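Local coordinates for ketosynthase (Streptomyces sp. MSC090213JE08, PDB 6KXD), which probably catalyses chain elongation in polyketide biosynthesis, condensing an acyl group with malonyl-ACP to give a 3-oxoacyl-ACP with loss of carbon dioxide, at residues D73-R77 against A78-A82; P137-A140 against R141-N144. All coordinates share one frame; numbering follows the deposited sequence.

Contact 1 of 2, residues D73-R77 against A78-A82; sequences DDMGR and AGQYA
Arg77 and Tyr81, one turn apart at the start of helix 77-93, meet through both the aliphatic and the charged part of the arginine. Arg77 CG lies over the face of the Tyr81 ring, 3.9 Å from its centroid, a CH-pi contact, while Arg77 CD packs 3.5 Å from Tyr81 CE1. Setting CG anti to the backbone N (chi1 -169°) and bending the chain at chi2 and chi3 carries the guanidinium past the ring to its hydroxyl. There Arg77 NH1 donates to Tyr81 OH at 2.9 Å, a bent bond (135°) with the oxygen 27° out of the guanidinium plane. The same phenol oxygen is hydrogen-bonded to Glu233. Arg77 O accepts the backbone N-H of Tyr81 and also lies over one face of its ring.

Gln80 runs back past the helix start. Its CG packs 3.8 Å from Met75 CB, and its NE2 makes a weak hydrogen bond to Met75 O (3.4 Å) as well as one to Leu72 O. Gly76 is the N-cap; its carbonyl O accepts the i to i+4 bond from Gln80 N at 2.9 Å. Farther out, Glu115 accepts the N-H groups of Ala78 and Gly79, which point out of the first turn, and Val151 of helix 147-156 packs on Met75.

The helix start thus has its amide donors met by a carboxylate, an arrangement the helix dipole should favour. Held between Arg77 and Glu233, the phenol hydroxyl is probably polarised, and these partners, with the arginine chain across its face, should limit turning of the ring.

Contact 2 of 2, residues P137-A140 against R141-N144; sequences PVLA and RRIN
The short helix 137-140 runs on into a type I beta turn from Ala140 to Ile143, on the way to helix 147-156. Two backbone bonds join the helix to the turn: Arg141 N to Pro137 O at 2.9 Å, and Arg142 N to Leu139 O at 3.1 Å. In the second, a three-residue step, the donor stands 57° out of the carbonyl plane of Leu139. The methyl CG2 of Ile143 packs on that same oxygen, and Ile143 CG1 lies 3.4 Å from Ala140 O.

The two arginines leave the turn in different directions. Arg141 stretches back along the helix from CG to NE, passing Pro137 O, and lays one guanidinium face on the proline: Pro137 CB sits over its centre, 3.8 Å from Arg141 CZ. From there NE and NH2 reach Ala219 O and Thr220 O of the neighbouring subunit.

Arg142 starts with CG between its backbone N and carbonyl carbon (chi1 79°), then runs extended beside Leu139, both chains pointing the same way. Leu139 CD2 rests on one face of the guanidinium, near its rim and 3.4 Å from NH2, while Val138 CG1 approaches NH1 obliquely at 3.7 Å. Asp118 of helix 116-129 forms a salt bridge with NE, and Leu139 itself packs against that helix.

Each guanidinium is therefore supported on a face by carbon and bonded through its N-H groups elsewhere: Arg141 to carbonyls across the dimer interface, Arg142 to Asp118 and to the carbonyl of Asp73 within its own chain, the carboxylate probably balancing its charge.

Overall arrangement
Contact 1 comes first along the chain, at the entry to helix 77-93, and contact 2 follows beyond helix 116-129, in the run leading to helix 147-156. Their centres are 11 Å apart on the same side of the chain's centre, within the N-terminal half of the thiolase-like ketosynthase fold. They touch directly: Arg142 NH1 lies 3.0 Å from Asp73 O, a probable hydrogen bond, and its CZ packs on Met75 O. Helix 147-156, reached just after contact 2, packs on Met75 and Ala78 of contact 1. The loop before one helix is thus joined to the turn before another, and contact 2 continues this region to the second subunit of the dimer.

Contact 1 of 2, residues D73-R77 against A78-A82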
loop_
_atom_site.group_PDB
_atom_site.type_symbol
_atom_site.label_atom_id
_atom_site.label_comp_id
_atom_site.label_asym_id
_atom_site.label_seq_id
_atom_site.Cartn_x
_atom_site.Cartn_y
_atom_site.Cartn_z
ATOM N N ASP A 73 -3.946 19.370 -11.516
ATOM C CA ASP A 73 -5.191 19.028 -10.930
ATOM C C ASP A 73 -5.455 17.508 -11.022
ATOM O O ASP A 73 -6.454 17.056 -10.528
ATOM C CB ASP A 73 -6.346 19.842 -11.490
ATOM C CG ASP A 73 -6.688 19.552 -12.930
ATOM O OD1 ASP A 73 -6.101 18.605 -13.529
ATOM O OD2 ASP A 73 -7.500 20.319 -13.457
ATOM N N ASP A 74 -4.575 16.753 -11.679
ATOM C CA ASP A 74 -4.707 15.299 -11.698
ATOM C C ASP A 74 -4.222 14.720 -10.374
ATOM O O ASP A 74 -4.364 13.545 -10.131
ATOM C CB ASP A 74 -3.913 14.712 -12.866
ATOM C CG ASP A 74 -4.674 14.750 -14.174
ATOM O OD1 ASP A 74 -5.787 15.291 -14.169
ATOM O OD2 ASP A 74 -4.143 14.188 -15.177
ATOM N N MET A 75 -3.577 15.549 -9.561
ATOM C CA MET A 75 -2.958 15.069 -8.309
ATOM C C MET A 75 -3.374 15.998 -7.189
ATOM O O MET A 75 -3.473 17.210 -7.417
ATOM C CB MET A 75 -1.445 15.157 -8.379
ATOM C CG MET A 75 -0.853 14.407 -9.515
ATOM S SD MET A 75 0.827 14.826 -9.819
ATOM C CE MET A 75 0.650 16.284 -10.855
ATOM N N GLY A 76 -3.524 15.458 -5.977
ATOM C CA GLY A 76 -3.472 16.296 -4.847
ATOM C C GLY A 76 -2.044 16.522 -4.432
ATOM O O GLY A 76 -1.092 16.129 -5.106
ATOM N N ARG A 77 -1.885 17.127 -3.267
ATOM C CA ARG A 77 -0.597 17.505 -2.813
ATOM C C ARG A 77 0.329 16.290 -2.662
ATOM O O ARG A 77 1.512 16.358 -2.943
ATOM C CB ARG A 77 -0.770 18.305 -1.517
ATOM C CG ARG A 77 0.499 19.003 -1.064
ATOM C CD ARG A 77 1.024 20.038 -2.055
ATOM N NE ARG A 77 0.441 21.357 -1.829
ATOM C CZ ARG A 77 1.039 22.384 -1.227
ATOM N NH1 ARG A 77 2.250 22.269 -0.707
ATOM N NH2 ARG A 77 0.405 23.541 -1.157
ATOM N N ALA A 78 -0.179 15.172 -2.124
ATOM C CA ALA A 78 0.719 14.081 -1.874
ATOM C C ALA A 78 1.297 13.580 -3.210
ATOM O O ALA A 78 2.484 13.252 -3.288
ATOM C CB ALA A 78 0.021 12.975 -1.145
ATOM N N GLY A 79 0.424 13.488 -4.207
ATOM C CA GLY A 79 0.802 13.049 -5.564
ATOM C C GLY A 79 1.816 14.001 -6.160
ATOM O O GLY A 79 2.800 13.602 -6.718
ATOM N N GLN A 80 1.601 15.301 -5.954
ATOM C CA GLN A 80 2.563 16.258 -6.443
ATOM C C GLN A 80 3.907 16.036 -5.767
ATOM O O GLN A 80 4.930 16.001 -6.418
ATOM C CB GLN A 80 2.059 17.696 -6.316
ATOM C CG GLN A 80 0.805 17.933 -7.117
ATOM C CD GLN A 80 0.260 19.317 -6.862
ATOM O OE1 GLN A 80 0.956 20.181 -6.340
ATOM N NE2 GLN A 80 -0.954 19.534 -7.294
ATOM N N TYR A 81 3.917 15.822 -4.446
ATOM C CA TYR A 81 5.172 15.598 -3.826
ATOM C C TYR A 81 5.860 14.351 -4.369
ATOM O O TYR A 81 7.108 14.330 -4.559
ATOM C CB TYR A 81 5.015 15.433 -2.320
ATOM C CG TYR A 81 4.562 16.642 -1.554
ATOM C CD1 TYR A 81 4.712 17.929 -2.045
ATOM C CD2 TYR A 81 4.060 16.509 -0.268
ATOM C CE1 TYR A 81 4.304 19.026 -1.309
ATOM C CE2 TYR A 81 3.674 17.605 0.486
ATOM C CZ TYR A 81 3.820 18.877 -0.035
ATOM O OH TYR A 81 3.440 19.995 0.642
ATOM N N ALA A 82 5.061 13.306 -4.624
ATOM C CA ALA A 82 5.603 12.044 -5.038
ATOM C C ALA A 82 6.319 12.226 -6.387
ATOM O O ALA A 82 7.475 11.793 -6.586
ATOM C CB ALA A 82 4.496 11.048 -5.165
#

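Contact 2 of 2, residues P137-A140 against R141-N144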
loop_
_atom_site.group_PDB
_atom_site.type_symbol
_atom_site.label_atom_id
_atom_site.label_comp_id
_atom_site.label_asym_id
_atom_site.label_seq_id
_atom_site.Cartn_x
_atom_site.Cartn_y
_atom_site.Cartn_z
ATOM N N PRO A 137 -15.772 16.894 -9.470
ATOM C CA PRO A 137 -15.278 15.664 -10.095
ATOM C C PRO A 137 -13.748 15.589 -10.086
ATOM O O PRO A 137 -13.206 14.497 -10.021
ATOM C CB PRO A 137 -15.832 15.745 -11.519
ATOM C CG PRO A 137 -17.107 16.525 -11.326
ATOM C CD PRO A 137 -16.691 17.623 -10.373
ATOM N N VAL A 138 -13.075 16.733 -10.187
ATOM C CA VAL A 138 -11.641 16.762 -10.352
ATOM C C VAL A 138 -10.996 16.235 -9.068
ATOM O O VAL A 138 -10.035 15.466 -9.110
ATOM C CB VAL A 138 -11.128 18.155 -10.745
ATOM C CG1 VAL A 138 -9.669 18.356 -10.425
ATOM C CG2 VAL A 138 -11.394 18.407 -12.219
ATOM N N LEU A 139 -11.553 16.650 -7.939
ATOM C CA LEU A 139 -11.146 16.138 -6.661
ATOM C C LEU A 139 -11.477 14.660 -6.527
ATOM O O LEU A 139 -10.589 13.882 -6.090
ATOM C CB LEU A 139 -11.848 16.906 -5.542
ATOM C CG LEU A 139 -11.349 18.321 -5.296
ATOM C CD1 LEU A 139 -12.026 18.915 -4.069
ATOM C CD2 LEU A 139 -9.861 18.330 -5.112
ATOM N N ALA A 140 -12.701 14.278 -6.849
ATOM C CA ALA A 140 -13.117 12.918 -6.574
ATOM C C ALA A 140 -12.282 11.965 -7.425
ATOM O O ALA A 140 -12.031 10.888 -7.010
ATOM C CB ALA A 140 -14.593 12.723 -6.797
ATOM N N ARG A 141 -11.813 12.405 -8.596
ATOM C CA ARG A 141 -11.024 11.500 -9.474
ATOM C C ARG A 141 -9.609 11.214 -8.948
ATOM O O ARG A 141 -8.973 10.295 -9.415
ATOM C CB ARG A 141 -10.914 12.128 -10.860
ATOM C CG ARG A 141 -12.197 11.909 -11.637
ATOM C CD ARG A 141 -12.254 12.883 -12.797
ATOM N NE ARG A 141 -13.590 12.859 -13.358
ATOM C CZ ARG A 141 -14.046 13.765 -14.202
ATOM N NH1 ARG A 141 -13.307 14.821 -14.486
ATOM N NH2 ARG A 141 -15.230 13.600 -14.748
ATOM N N ARG A 142 -9.090 12.013 -8.024
ATOM C CA ARG A 142 -7.729 11.896 -7.697
ATOM C C ARG A 142 -7.468 11.416 -6.259
ATOM O O ARG A 142 -6.345 11.493 -5.855
ATOM C CB ARG A 142 -7.068 13.229 -7.995
ATOM C CG ARG A 142 -7.292 14.289 -6.934
ATOM C CD ARG A 142 -6.835 15.611 -7.518
ATOM N NE ARG A 142 -6.807 16.608 -6.455
ATOM C CZ ARG A 142 -6.748 17.912 -6.673
ATOM N NH1 ARG A 142 -6.901 18.372 -7.909
ATOM N NH2 ARG A 142 -6.533 18.726 -5.662
ATOM N N ILE A 143 -8.498 10.968 -5.531
ATOM C CA ILE A 143 -8.382 10.669 -4.090
ATOM C C ILE A 143 -7.861 9.253 -3.832
ATOM O O ILE A 143 -7.478 8.972 -2.730
ATOM C CB ILE A 143 -9.715 10.878 -3.341
ATOM C CG1 ILE A 143 -10.838 10.040 -3.939
ATOM C CG2 ILE A 143 -10.064 12.374 -3.300
ATOM C CD1 ILE A 143 -11.925 9.681 -2.982
ATOM N N ASN A 144 -7.806 8.404 -4.840
ATOM C CA ASN A 144 -7.462 6.984 -4.562
ATOM C C ASN A 144 -5.945 6.836 -4.570
ATOM O O ASN A 144 -5.234 7.366 -5.446
ATOM C CB ASN A 144 -8.190 6.044 -5.515
ATOM C CG ASN A 144 -9.692 6.151 -5.389
ATOM O OD1 ASN A 144 -10.217 6.330 -4.295
ATOM N ND2 ASN A 144 -10.378 6.091 -6.511
#